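Local coordinates for 4-hydroxy-3-methylbut-2-enyl diphosphate reductase (Aquifex aeolicus, PDB 3DNF), which reduces (2E)-4-hydroxy-3-methylbut-2-enyl diphosphate to isopentenyl and dimethylallyl diphosphates with an iron-sulfur cluster, ending the non-mevalonate route to isoprenoid precursors, at residues R72-P77 / N123-I128; K100-A105 / I128-Y133; E104-L109 / G160-T165; F115-G120 / K140-E145; Q167-F172 / N190-A195. All coordinates share one frame; numbering follows the deposited sequence. Where two conformers were deposited one is given.

How the contacts relate
Following the chain from the N terminus shows how one sheet domain is tied together and joined to its neighbour. Contact 1 closes the first loop, bringing the turn after strand 68-71, from another sheet, to the start of helix 125-136. Contact 2 opens inside that loop and crosses it, pairing helix 97-111 with the same helix and sharing Ile128. From the same helix 97-111, contact 3 reaches strand 158-163, and contact 4, joining neighbouring strands, nests within its loop while crossing contacts 1 and 2. Contact 5 follows in series and packs helix 169-182 against the loop leading to helix 195-206. Contacts 3 and 5 both reach the iron-sulfur cluster.

Contact 1: residues R72-P77 / N123-I128; sequences RSHGIP and NHPEVI
The N-terminal turn of helix 125-136 meets the loop after strand 68-71 at the predicted substrate-binding site, where His74 lies against Pro125. Pro125 CB sits over the centre of the imidazole, 3.3 Å from the centroid of the His74 ring and 8° off its normal, a CH-pi contact; Arg72 CB covers the opposite face. The ring is also held at its edge. Its ND1 donates to Gly75 O at 2.9 Å, in the carbonyl plane on a lone pair, while in the given one of two conformers Arg72 NH2 donates to His74 NE2 through a bent bond. No direct hydrogen bond joins the two segments. Instead one water donates to His74 O and Glu126 O, and a second to Gly75 O and, at 2.6 Å, to Pro125 O. Farther along, Pro77 CG touches Ile128 CG2 at 4.0 Å. Glu126, the predicted proton donor, turns its carboxylate to Thr165. The ND1 bond and the proline over the face probably limit rotation of the imidazole, with Arg72 adding to this in the given conformer.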
# COMPACT_ATOMS: atom_id res chain seq x y z
N ARG B 72 0.22 -12.91 -28.89
CA ARG B 72 1.30 -12.00 -28.58
C ARG B 72 1.66 -12.04 -27.10
O ARG B 72 0.91 -12.62 -26.28
CB ARG B 72 0.97 -10.57 -29.02
CG ARG B 72 0.68 -10.43 -30.55
CD ARG B 72 0.57 -8.99 -30.94
NE ARG B 72 -0.56 -8.30 -30.31
CZ ARG B 72 -1.09 -7.17 -30.77
NH1 ARG B 72 -0.65 -6.63 -31.89
NH2 ARG B 72 -2.11 -6.60 -30.13
N SER B 73 2.80 -11.43 -26.78
CA SER B 73 3.36 -11.46 -25.43
C SER B 73 2.38 -10.94 -24.36
O SER B 73 2.52 -11.31 -23.19
CB SER B 73 4.67 -10.68 -25.38
OG SER B 73 4.40 -9.30 -25.63
N HIS B 74 1.43 -10.11 -24.76
CA HIS B 74 0.41 -9.55 -23.84
C HIS B 74 -0.73 -10.51 -23.52
O HIS B 74 -1.49 -10.29 -22.58
CB HIS B 74 -0.08 -8.13 -24.26
CG HIS B 74 -0.79 -8.07 -25.59
ND1 HIS B 74 -1.82 -8.92 -25.93
CD2 HIS B 74 -0.66 -7.20 -26.62
CE1 HIS B 74 -2.26 -8.62 -27.14
NE2 HIS B 74 -1.58 -7.56 -27.57
N GLY B 75 -0.83 -11.61 -24.27
CA GLY B 75 -1.89 -12.56 -23.94
C GLY B 75 -3.27 -12.16 -24.43
O GLY B 75 -3.50 -11.04 -24.98
N ILE B 76 -4.21 -13.07 -24.23
CA ILE B 76 -5.58 -12.87 -24.65
C ILE B 76 -6.52 -13.56 -23.65
O ILE B 76 -6.10 -14.46 -22.92
CB ILE B 76 -5.87 -13.35 -26.13
CG1 ILE B 76 -5.56 -14.84 -26.28
CG2 ILE B 76 -5.20 -12.41 -27.18
CD1 ILE B 76 -5.99 -15.36 -27.66
N PRO B 77 -7.80 -13.15 -23.64
CA PRO B 77 -8.76 -13.89 -22.78
C PRO B 77 -8.79 -15.40 -23.09
O PRO B 77 -8.66 -15.76 -24.28
CB PRO B 77 -10.09 -13.20 -23.06
CG PRO B 77 -9.68 -11.78 -23.47
CD PRO B 77 -8.42 -11.98 -24.31
N ASN B 123 -8.06 -0.20 -21.26
CA ASN B 123 -8.19 -0.71 -22.63
C ASN B 123 -6.95 -1.42 -23.16
O ASN B 123 -6.87 -1.77 -24.35
CB ASN B 123 -8.63 0.41 -23.59
CG ASN B 123 -9.46 -0.11 -24.77
OD1 ASN B 123 -10.26 -1.05 -24.64
ND2 ASN B 123 -9.28 0.52 -25.94
N HIS B 124 -5.96 -1.66 -22.30
CA HIS B 124 -4.76 -2.29 -22.80
C HIS B 124 -5.00 -3.78 -22.98
O HIS B 124 -5.61 -4.39 -22.12
CB HIS B 124 -3.55 -2.07 -21.88
CG HIS B 124 -2.27 -2.59 -22.45
ND1 HIS B 124 -1.30 -1.76 -22.99
CD2 HIS B 124 -1.80 -3.85 -22.60
CE1 HIS B 124 -0.30 -2.49 -23.44
NE2 HIS B 124 -0.58 -3.76 -23.21
N PRO B 125 -4.51 -4.36 -24.10
CA PRO B 125 -4.71 -5.82 -24.31
C PRO B 125 -4.25 -6.76 -23.15
O PRO B 125 -4.89 -7.81 -22.90
CB PRO B 125 -3.92 -6.10 -25.59
CG PRO B 125 -3.86 -4.77 -26.31
CD PRO B 125 -3.77 -3.74 -25.22
N GLU B 126 -3.17 -6.42 -22.45
CA GLU B 126 -2.73 -7.25 -21.32
C GLU B 126 -3.83 -7.26 -20.23
O GLU B 126 -4.16 -8.32 -19.69
CB GLU B 126 -1.41 -6.78 -20.72
CG GLU B 126 -0.88 -7.77 -19.71
CD GLU B 126 0.20 -7.15 -18.84
OE1 GLU B 126 1.24 -6.72 -19.43
OE2 GLU B 126 -0.01 -7.09 -17.59
N VAL B 127 -4.38 -6.10 -19.98
CA VAL B 127 -5.40 -5.92 -18.97
C VAL B 127 -6.70 -6.65 -19.37
O VAL B 127 -7.28 -7.35 -18.56
CB VAL B 127 -5.57 -4.38 -18.65
CG1 VAL B 127 -6.78 -4.13 -17.75
CG2 VAL B 127 -4.30 -3.85 -17.99
N ILE B 128 -7.13 -6.51 -20.61
CA ILE B 128 -8.30 -7.23 -21.12
C ILE B 128 -8.09 -8.74 -20.94
O ILE B 128 -9.02 -9.45 -20.53
CB ILE B 128 -8.51 -6.87 -22.61
CG1 ILE B 128 -8.93 -5.41 -22.70
CG2 ILE B 128 -9.55 -7.78 -23.29
CD1 ILE B 128 -8.95 -4.83 -24.10
O HOH W 1 -3.39 -10.80 -20.68
O HOH W 2 -5.80 -9.39 -24.77

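Contact 2: residues K100-A105 / I128-Y133; sequences KAVHEA and IGTLGY
This is a buried helix-helix contact, in which His103 of helix 97-111 stacks on Tyr133 of helix 125-136. The axes approach to 8.9 Å and cross at -33°. The rings form an offset stack, centroids of His103 and Tyr133 4.0 Å apart and planes 14° from parallel; Tyr133 CD1 lies over the centre of the imidazole, whereas His103 ND1 sits toward the rim of the phenol ring. In the plane of the imidazole, Lys100 NZ donates to His103 ND1 at 2.9 Å, its chain folded back by bends at chi2 (-52°) and chi3. The same ammonium lies 3.0 Å from Tyr133 OH, but at an angle too poor for a hydrogen bond. Thr130 OG1, bonded to Glu126 O one turn earlier, abuts another edge of the imidazole, 3.4 Å from His103 CD2. Val102 CG1 meets Thr130 CG2 at 3.7 Å. Thr130 also packs on Leu118 of strand 115-119, while Tyr133 packs on Pro78 and Glu81 of helix 78-86.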
# COMPACT_ATOMS: atom_id res chain seq x y z
N LYS B 100 1.54 -14.33 -17.81
CA LYS B 100 0.90 -15.52 -17.27
C LYS B 100 0.88 -15.55 -15.74
O LYS B 100 -0.08 -16.03 -15.14
CB LYS B 100 1.53 -16.81 -17.77
CG LYS B 100 1.30 -17.15 -19.28
CD LYS B 100 -0.20 -17.12 -19.74
CE LYS B 100 -1.08 -18.00 -18.89
NZ LYS B 100 -2.48 -17.89 -19.34
N ALA B 101 1.91 -15.00 -15.11
CA ALA B 101 1.91 -14.91 -13.65
C ALA B 101 0.80 -13.98 -13.11
O ALA B 101 0.31 -14.17 -12.00
CB ALA B 101 3.26 -14.46 -13.16
N VAL B 102 0.46 -12.91 -13.85
CA VAL B 102 -0.68 -12.07 -13.46
C VAL B 102 -1.96 -12.88 -13.56
O VAL B 102 -2.84 -12.79 -12.69
CB VAL B 102 -0.80 -10.78 -14.31
CG1 VAL B 102 -1.86 -9.86 -13.74
CG2 VAL B 102 0.55 -10.07 -14.43
N HIS B 103 -2.12 -13.62 -14.66
CA HIS B 103 -3.30 -14.50 -14.80
C HIS B 103 -3.44 -15.48 -13.60
O HIS B 103 -4.56 -15.68 -13.05
CB HIS B 103 -3.15 -15.34 -16.06
CG HIS B 103 -3.10 -14.55 -17.32
ND1 HIS B 103 -2.89 -15.15 -18.55
CD2 HIS B 103 -3.24 -13.23 -17.57
CE1 HIS B 103 -2.89 -14.22 -19.49
NE2 HIS B 103 -3.12 -13.05 -18.92
N GLU B 104 -2.31 -16.07 -13.22
CA GLU B 104 -2.25 -16.99 -12.09
C GLU B 104 -2.65 -16.26 -10.79
O GLU B 104 -3.42 -16.79 -9.99
CB GLU B 104 -0.86 -17.62 -11.98
CG GLU B 104 -0.58 -18.62 -13.12
CD GLU B 104 0.92 -18.93 -13.30
OE1 GLU B 104 1.71 -18.76 -12.34
OE2 GLU B 104 1.30 -19.37 -14.43
N ALA B 105 -2.13 -15.05 -10.63
CA ALA B 105 -2.28 -14.29 -9.39
C ALA B 105 -3.73 -13.89 -9.18
O ALA B 105 -4.25 -13.94 -8.05
CB ALA B 105 -1.42 -13.05 -9.41
N ILE B 128 -7.13 -6.51 -20.61
CA ILE B 128 -8.30 -7.23 -21.12
C ILE B 128 -8.09 -8.74 -20.94
O ILE B 128 -9.02 -9.45 -20.53
CB ILE B 128 -8.51 -6.87 -22.61
CG1 ILE B 128 -8.93 -5.41 -22.70
CG2 ILE B 128 -9.55 -7.78 -23.29
CD1 ILE B 128 -8.95 -4.83 -24.10
N GLY B 129 -6.90 -9.22 -21.26
CA GLY B 129 -6.66 -10.68 -21.13
C GLY B 129 -6.79 -11.13 -19.67
O GLY B 129 -7.47 -12.12 -19.36
N THR B 130 -6.16 -10.40 -18.76
CA THR B 130 -6.20 -10.71 -17.35
C THR B 130 -7.62 -10.67 -16.79
O THR B 130 -7.97 -11.54 -16.01
CB THR B 130 -5.30 -9.74 -16.60
OG1 THR B 130 -3.96 -9.96 -17.03
CG2 THR B 130 -5.33 -10.01 -15.11
N LEU B 131 -8.42 -9.67 -17.16
CA LEU B 131 -9.86 -9.66 -16.78
C LEU B 131 -10.56 -10.93 -17.24
O LEU B 131 -11.45 -11.42 -16.57
CB LEU B 131 -10.61 -8.44 -17.31
CG LEU B 131 -10.22 -7.14 -16.59
CD1 LEU B 131 -11.00 -5.96 -17.16
CD2 LEU B 131 -10.47 -7.25 -15.07
N GLY B 132 -10.16 -11.44 -18.41
CA GLY B 132 -10.73 -12.69 -18.92
C GLY B 132 -10.39 -13.88 -18.02
O GLY B 132 -11.23 -14.76 -17.80
N TYR B 133 -9.18 -13.90 -17.49
CA TYR B 133 -8.80 -14.94 -16.52
C TYR B 133 -9.57 -14.79 -15.19
O TYR B 133 -9.99 -15.79 -14.59
CB TYR B 133 -7.27 -14.93 -16.32
CG TYR B 133 -6.68 -15.73 -17.43
CD1 TYR B 133 -6.32 -15.14 -18.64
CD2 TYR B 133 -6.58 -17.12 -17.30
CE1 TYR B 133 -5.80 -15.90 -19.70
CE2 TYR B 133 -6.08 -17.91 -18.35
CZ TYR B 133 -5.71 -17.30 -19.55
OH TYR B 133 -5.19 -18.07 -20.58

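Contact 3: residues E104-L109 / G160-T165; sequences EAVCQL and GIVAQT. With F3S (Fe3-s4 cluster), chain E.
Helix packing on a parallel alpha/beta sheet is exemplified where Leu109, Val106 and Ala105 of helix 97-111 close over Val162 of strand 158-163. The helix runs almost exactly antiparallel to the strand, at 177°, with 9.1 Å between the axes. Val162 is the focus of the tight part. Its CG1, anti to the carbonyl carbon (chi1 -63°), lies 3.6 Å from Leu109 CD1 and 3.9 Å from Ala105 CB. The other branch, Val162 CG2, faces Val106 CG1 at 3.6 Å, the two valines crossing at about a right angle. Leu109 slides past Val162 in the opposite direction and lays CD1 3.8 Å from Gly160 C; the missing side chain of this glycine lets the methyl settle over bare backbone. All six touching residues are buried, the side-chain contacts are apolar and no hydrogen bond crosses.

Exposed Glu104 marks the looser, solvent side. Cys107 points away from the strand and is tied to Cys137 by a disulfide, while Gln108 reaches past to strand 185-189. Beyond Ala163 the strand gives way to a loop that leaves the helix for the iron-sulfur cluster. Thr165, a predicted substrate ligand, hydrogen-bonds through its hydroxyl to Glu126 and brings three side-chain atoms near one sulfide: Thr165 CB and OG1 each lie 3.5 Å, and its CG2 3.7 Å, from S1 of the cluster.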
# COMPACT_ATOMS: atom_id res chain seq x y z
N GLU B 104 -2.31 -16.07 -13.22
CA GLU B 104 -2.25 -16.99 -12.09
C GLU B 104 -2.65 -16.26 -10.79
O GLU B 104 -3.42 -16.79 -9.99
CB GLU B 104 -0.86 -17.62 -11.98
CG GLU B 104 -0.58 -18.62 -13.12
CD GLU B 104 0.92 -18.93 -13.30
OE1 GLU B 104 1.71 -18.76 -12.34
OE2 GLU B 104 1.30 -19.37 -14.43
N ALA B 105 -2.13 -15.05 -10.63
CA ALA B 105 -2.28 -14.29 -9.39
C ALA B 105 -3.73 -13.89 -9.18
O ALA B 105 -4.25 -13.94 -8.05
CB ALA B 105 -1.42 -13.05 -9.41
N VAL B 106 -4.41 -13.49 -10.26
CA VAL B 106 -5.83 -13.07 -10.04
C VAL B 106 -6.67 -14.27 -9.66
O VAL B 106 -7.61 -14.18 -8.81
CB VAL B 106 -6.44 -12.24 -11.19
CG1 VAL B 106 -5.67 -10.91 -11.41
CG2 VAL B 106 -6.58 -13.07 -12.48
N CYS B 107 -6.31 -15.42 -10.19
CA CYS B 107 -7.05 -16.62 -9.82
C CYS B 107 -6.76 -17.11 -8.39
O CYS B 107 -7.66 -17.55 -7.69
CB CYS B 107 -6.87 -17.74 -10.83
SG CYS B 107 -7.54 -17.27 -12.49
N GLN B 108 -5.50 -17.05 -7.99
CA GLN B 108 -5.09 -17.35 -6.63
C GLN B 108 -5.81 -16.44 -5.64
O GLN B 108 -6.37 -16.95 -4.67
CB GLN B 108 -3.58 -17.24 -6.48
CG GLN B 108 -3.10 -17.52 -5.05
CD GLN B 108 -1.71 -16.98 -4.82
OE1 GLN B 108 -0.95 -16.75 -5.76
NE2 GLN B 108 -1.36 -16.79 -3.56
N LEU B 109 -5.82 -15.12 -5.90
CA LEU B 109 -6.49 -14.18 -5.04
C LEU B 109 -7.99 -14.47 -4.93
O LEU B 109 -8.59 -14.35 -3.84
CB LEU B 109 -6.22 -12.74 -5.51
CG LEU B 109 -4.79 -12.18 -5.28
CD1 LEU B 109 -4.66 -10.82 -5.99
CD2 LEU B 109 -4.44 -12.02 -3.79
N GLY B 160 -7.50 -7.86 -2.93
CA GLY B 160 -6.22 -8.31 -3.50
C GLY B 160 -5.79 -7.44 -4.67
O GLY B 160 -6.56 -7.21 -5.62
N ILE B 161 -4.50 -7.05 -4.67
CA ILE B 161 -4.04 -6.10 -5.63
C ILE B 161 -2.92 -6.68 -6.47
O ILE B 161 -1.94 -7.20 -5.91
CB ILE B 161 -3.59 -4.78 -4.94
CG1 ILE B 161 -4.74 -4.26 -4.09
CG2 ILE B 161 -3.13 -3.70 -5.96
CD1 ILE B 161 -4.38 -3.08 -3.20
N VAL B 162 -3.11 -6.59 -7.79
CA VAL B 162 -2.05 -6.96 -8.75
C VAL B 162 -1.79 -5.79 -9.72
O VAL B 162 -2.49 -4.76 -9.68
CB VAL B 162 -2.37 -8.27 -9.51
CG1 VAL B 162 -2.45 -9.42 -8.52
CG2 VAL B 162 -3.61 -8.11 -10.35
N ALA B 163 -0.77 -5.93 -10.57
CA ALA B 163 -0.39 -4.86 -11.50
C ALA B 163 -0.27 -5.38 -12.92
O ALA B 163 0.13 -6.53 -13.18
CB ALA B 163 0.95 -4.22 -11.09
N GLN B 164 -0.67 -4.53 -13.85
CA GLN B 164 -0.27 -4.70 -15.23
C GLN B 164 1.27 -4.72 -15.22
O GLN B 164 1.91 -3.99 -14.46
CB GLN B 164 -0.81 -3.54 -16.05
CG GLN B 164 -0.57 -3.66 -17.56
CD GLN B 164 -0.93 -2.39 -18.30
OE1 GLN B 164 -1.45 -1.45 -17.70
NE2 GLN B 164 -0.66 -2.35 -19.61
N THR B 165 1.88 -5.62 -16.00
CA THR B 165 3.36 -5.81 -15.95
C THR B 165 4.16 -4.53 -16.14
O THR B 165 5.24 -4.35 -15.54
CB THR B 165 3.85 -6.87 -16.95
OG1 THR B 165 3.54 -6.48 -18.31
CG2 THR B 165 3.24 -8.30 -16.62
FE1 F3S E . 8.35 -7.78 -18.91
FE3 F3S E . 7.28 -9.85 -20.29
FE4 F3S E . 8.41 -7.92 -21.33
S1 F3S E . 6.29 -8.66 -18.63
S2 F3S E . 8.58 -6.00 -20.32
S3 F3S E . 9.50 -9.34 -20.11
S4 F3S E . 6.90 -9.06 -22.41

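Contact 4: residues F115-G120 / K140-E145; sequences FVVLVG and KGIVVE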
# COMPACT_ATOMS: atom_id res chain seq x y z
N PHE B 115 -11.55 -9.59 -3.34
CA PHE B 115 -12.03 -8.78 -4.47
C PHE B 115 -10.76 -8.22 -5.14
O PHE B 115 -9.92 -7.67 -4.46
CB PHE B 115 -12.86 -7.62 -3.94
CG PHE B 115 -13.36 -6.68 -5.01
CD1 PHE B 115 -14.54 -6.95 -5.69
CD2 PHE B 115 -12.65 -5.52 -5.32
CE1 PHE B 115 -15.02 -6.07 -6.69
CE2 PHE B 115 -13.11 -4.63 -6.32
CZ PHE B 115 -14.31 -4.90 -6.98
N VAL B 116 -10.63 -8.37 -6.44
CA VAL B 116 -9.33 -8.08 -7.10
C VAL B 116 -9.32 -6.65 -7.67
O VAL B 116 -10.20 -6.23 -8.42
CB VAL B 116 -9.01 -9.14 -8.18
CG1 VAL B 116 -7.75 -8.75 -9.00
CG2 VAL B 116 -8.76 -10.49 -7.50
N VAL B 117 -8.22 -5.95 -7.39
CA VAL B 117 -7.90 -4.72 -8.07
C VAL B 117 -6.68 -4.92 -8.99
O VAL B 117 -5.65 -5.39 -8.55
CB VAL B 117 -7.62 -3.64 -7.03
CG1 VAL B 117 -6.86 -2.46 -7.66
CG2 VAL B 117 -8.94 -3.17 -6.36
N LEU B 118 -6.88 -4.67 -10.27
CA LEU B 118 -5.79 -4.74 -11.26
C LEU B 118 -5.38 -3.30 -11.54
O LEU B 118 -6.15 -2.57 -12.14
CB LEU B 118 -6.28 -5.44 -12.53
CG LEU B 118 -5.40 -5.51 -13.78
CD1 LEU B 118 -4.06 -6.13 -13.41
CD2 LEU B 118 -6.15 -6.35 -14.85
N VAL B 119 -4.16 -2.91 -11.13
CA VAL B 119 -3.67 -1.56 -11.39
C VAL B 119 -3.06 -1.53 -12.81
O VAL B 119 -2.09 -2.23 -13.12
CB VAL B 119 -2.64 -1.05 -10.31
CG1 VAL B 119 -2.25 0.41 -10.61
CG2 VAL B 119 -3.21 -1.19 -8.87
N GLY B 120 -3.71 -0.79 -13.70
CA GLY B 120 -3.27 -0.78 -15.10
C GLY B 120 -4.17 0.06 -15.98
O GLY B 120 -5.10 0.70 -15.51
N LYS B 140 -14.07 -11.66 -8.99
CA LYS B 140 -14.67 -10.36 -9.20
C LYS B 140 -13.64 -9.28 -8.92
O LYS B 140 -12.77 -9.41 -8.05
CB LYS B 140 -15.94 -10.19 -8.36
CG LYS B 140 -15.73 -10.28 -6.88
CD LYS B 140 -17.07 -10.33 -6.13
CE LYS B 140 -16.79 -10.27 -4.63
NZ LYS B 140 -17.98 -10.58 -3.77
N GLY B 141 -13.73 -8.20 -9.68
CA GLY B 141 -12.72 -7.15 -9.53
C GLY B 141 -12.87 -6.00 -10.51
O GLY B 141 -13.76 -6.00 -11.39
N ILE B 142 -11.98 -5.02 -10.37
CA ILE B 142 -11.96 -3.88 -11.26
C ILE B 142 -10.51 -3.56 -11.70
O ILE B 142 -9.56 -4.04 -11.06
CB ILE B 142 -12.56 -2.63 -10.59
CG1 ILE B 142 -11.82 -2.33 -9.27
CG2 ILE B 142 -14.08 -2.80 -10.35
CD1 ILE B 142 -12.19 -1.00 -8.61
N VAL B 143 -10.43 -2.71 -12.72
CA VAL B 143 -9.17 -2.05 -13.12
C VAL B 143 -9.11 -0.67 -12.49
O VAL B 143 -10.09 0.08 -12.51
CB VAL B 143 -9.05 -1.89 -14.66
CG1 VAL B 143 -7.68 -1.23 -15.03
CG2 VAL B 143 -9.19 -3.25 -15.33
N VAL B 144 -7.96 -0.36 -11.88
CA VAL B 144 -7.73 0.95 -11.33
C VAL B 144 -6.69 1.65 -12.19
O VAL B 144 -5.51 1.28 -12.19
CB VAL B 144 -7.29 0.83 -9.81
CG1 VAL B 144 -6.71 2.21 -9.32
CG2 VAL B 144 -8.51 0.47 -8.95
N GLU B 145 -7.13 2.68 -12.93
CA GLU B 145 -6.24 3.40 -13.83
C GLU B 145 -5.89 4.76 -13.25
O GLU B 145 -4.79 5.29 -13.48
CB GLU B 145 -6.84 3.53 -15.23
CG GLU B 145 -5.87 4.18 -16.19
CD GLU B 145 -6.30 4.11 -17.63
OE1 GLU B 145 -7.22 3.32 -17.98
OE2 GLU B 145 -5.66 4.84 -18.43
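In the beta-alpha-beta unit of strand 115-119, helix 125-136 and strand 141-144, the two strands pair in parallel from Val116 opposite Gly141 to Val119 opposite Val144. Five backbone bonds run across. Val116 N donates to Lys140 O at 2.9 Å, and Val116 O accepts from Ile142 N. Leu118 repeats the pattern, its N binding Ile142 O almost straight (176° at the hydrogen) and its O accepting from Val144 N. The last bond, Gly120 N to Val144 O, is 3.1 Å. Leu118 O also receives a CA-H contact from Val143 CA at 3.2 Å. The backbone N-H and C=O groups of Phe115, Val117 and Val119 face the other way, to strand 158-163 and, for Val119 O, to Gln164 N just after it. At one end, Glu145 OE1 is satisfied by Lys122 N. Val117 CG1 packs on Val144 CG2 at 3.6 Å, and Gly141 CA lies over one face of the Phe115 ring, displaced toward the rim, 4.0 Å from its centroid, a CH-pi contact.

Contact 5: residues Q167-F172 / N190-A195; sequences QNEEFF and NTICNA. With F3S (Fe3-s4 cluster), chain E.
Asn190 ND2 donates twice, once to Ala180 O of the second subunit and once, at 3.0 Å, to a water that in turn donates to Glu169 OE2. This water bridges the loop after strand 185-189 to the first turn of helix 169-182 across a contact without direct hydrogen bonds. The other amide atom, Asn190 OD1, accepts from Ile192 N at 2.9 Å, an Asx turn that folds the loop. Asn190 CG also rests 4.1 Å from Phe172 CE2, ring and amide planes 42° apart.

The apolar contact is carried by Ile192. Its CD1, extended at chi2 (-179°), reaches across to the start of helix 169-182 to lie 3.6 Å from Gln167 O and 3.9 Å from Phe172 CG, with Glu169 CG beside it. The helix start that receives this methyl is itself capped: Asn168 OD1 accepts from Phe171 N at 2.8 Å. Phe172 continues inward onto Ile161 and Ala163 of the sheet.

One residue past Ile192, Cys193 SG binds the iron FE1 of the cluster at 2.3 Å, and Ala195 N donates to the same sulfur at 3.4 Å. With Cys13 and Cys96 this thiolate belongs to the cluster pocket, occupied here by a three-iron cluster that likely derives from a [4Fe-4S] form. Backbone N-H...S bonds to cysteine ligands are common in iron-sulfur sites; here the donor stands at the start of helix 195-206.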
# COMPACT_ATOMS: atom_id res chain seq x y z
N GLN B 167 2.99 -1.45 -15.43
CA GLN B 167 2.49 -0.38 -14.55
C GLN B 167 3.66 0.38 -13.89
O GLN B 167 4.59 -0.22 -13.38
CB GLN B 167 1.55 -0.96 -13.49
CG GLN B 167 1.10 0.06 -12.42
CD GLN B 167 0.33 1.19 -13.01
OE1 GLN B 167 -0.59 0.99 -13.82
NE2 GLN B 167 0.71 2.41 -12.65
N ASN B 168 3.59 1.70 -13.90
CA ASN B 168 4.59 2.47 -13.18
C ASN B 168 4.46 2.27 -11.66
O ASN B 168 3.34 2.13 -11.11
CB ASN B 168 4.61 3.95 -13.59
CG ASN B 168 3.60 4.79 -12.83
OD1 ASN B 168 3.80 5.16 -11.67
ND2 ASN B 168 2.51 5.14 -13.51
N GLU B 169 5.61 2.22 -11.01
CA GLU B 169 5.70 1.91 -9.57
C GLU B 169 5.12 3.00 -8.71
O GLU B 169 4.52 2.72 -7.66
CB GLU B 169 7.15 1.69 -9.17
CG GLU B 169 7.80 0.42 -9.75
CD GLU B 169 9.13 0.12 -9.06
OE1 GLU B 169 9.79 1.05 -8.57
OE2 GLU B 169 9.55 -1.05 -9.01
N GLU B 170 5.30 4.26 -9.10
CA GLU B 170 4.78 5.35 -8.30
C GLU B 170 3.28 5.30 -8.08
O GLU B 170 2.81 5.47 -6.95
CB GLU B 170 5.17 6.69 -8.91
CG GLU B 170 6.25 7.38 -8.12
CD GLU B 170 6.35 8.86 -8.45
OE1 GLU B 170 6.18 9.22 -9.64
OE2 GLU B 170 6.60 9.66 -7.52
N PHE B 171 2.52 5.04 -9.14
CA PHE B 171 1.07 4.90 -8.97
C PHE B 171 0.65 3.64 -8.23
O PHE B 171 -0.26 3.65 -7.40
CB PHE B 171 0.33 5.07 -10.30
CG PHE B 171 -1.16 5.07 -10.16
CD1 PHE B 171 -1.81 6.05 -9.41
CD2 PHE B 171 -1.91 4.08 -10.76
CE1 PHE B 171 -3.19 6.04 -9.25
CE2 PHE B 171 -3.30 4.04 -10.62
CZ PHE B 171 -3.94 5.03 -9.88
N PHE B 172 1.36 2.56 -8.50
CA PHE B 172 1.05 1.30 -7.82
C PHE B 172 1.24 1.47 -6.32
O PHE B 172 0.40 1.06 -5.54
CB PHE B 172 1.99 0.25 -8.33
CG PHE B 172 1.66 -1.12 -7.82
CD1 PHE B 172 0.48 -1.75 -8.23
CD2 PHE B 172 2.50 -1.74 -6.89
CE1 PHE B 172 0.16 -3.00 -7.77
CE2 PHE B 172 2.20 -3.03 -6.43
CZ PHE B 172 1.01 -3.64 -6.86
N ASN B 190 2.93 -8.32 -6.15
CA ASN B 190 3.57 -7.35 -7.04
C ASN B 190 4.01 -8.01 -8.34
O ASN B 190 5.06 -8.66 -8.40
CB ASN B 190 4.75 -6.65 -6.38
CG ASN B 190 5.34 -5.53 -7.26
OD1 ASN B 190 5.15 -5.50 -8.49
ND2 ASN B 190 6.05 -4.63 -6.65
N THR B 191 3.21 -7.81 -9.38
CA THR B 191 3.49 -8.44 -10.68
C THR B 191 4.13 -7.47 -11.70
O THR B 191 4.16 -7.76 -12.92
CB THR B 191 2.20 -8.98 -11.25
OG1 THR B 191 1.20 -7.96 -11.18
CG2 THR B 191 1.71 -10.24 -10.49
N ILE B 192 4.64 -6.33 -11.23
CA ILE B 192 5.37 -5.37 -12.09
C ILE B 192 6.66 -6.01 -12.57
O ILE B 192 7.44 -6.51 -11.78
CB ILE B 192 5.68 -4.04 -11.35
CG1 ILE B 192 4.35 -3.36 -10.99
CG2 ILE B 192 6.58 -3.13 -12.20
CD1 ILE B 192 4.52 -2.00 -10.26
N CYS B 193 6.88 -5.96 -13.88
CA CYS B 193 8.08 -6.54 -14.47
C CYS B 193 9.21 -5.53 -14.38
O CYS B 193 9.00 -4.34 -14.65
CB CYS B 193 7.79 -6.94 -15.92
SG CYS B 193 9.26 -7.47 -16.77
N ASN B 194 10.42 -5.99 -14.01
CA ASN B 194 11.55 -5.06 -13.87
C ASN B 194 12.27 -4.70 -15.18
O ASN B 194 13.26 -3.93 -15.14
CB ASN B 194 12.58 -5.56 -12.83
CG ASN B 194 13.23 -6.91 -13.21
OD1 ASN B 194 13.02 -7.45 -14.31
ND2 ASN B 194 14.00 -7.46 -12.29
N ALA B 195 11.81 -5.22 -16.32
CA ALA B 195 12.51 -5.01 -17.61
C ALA B 195 12.78 -3.53 -17.91
O ALA B 195 13.86 -3.18 -18.40
CB ALA B 195 11.77 -5.63 -18.76
FE1 F3S E . 8.35 -7.78 -18.91
FE3 F3S E . 7.28 -9.85 -20.29
FE4 F3S E . 8.41 -7.92 -21.33
S1 F3S E . 6.29 -8.66 -18.63
S2 F3S E . 8.58 -6.00 -20.32
S3 F3S E . 9.50 -9.34 -20.11
S4 F3S E . 6.90 -9.06 -22.41
O HOH W 3 8.13 -2.93 -7.97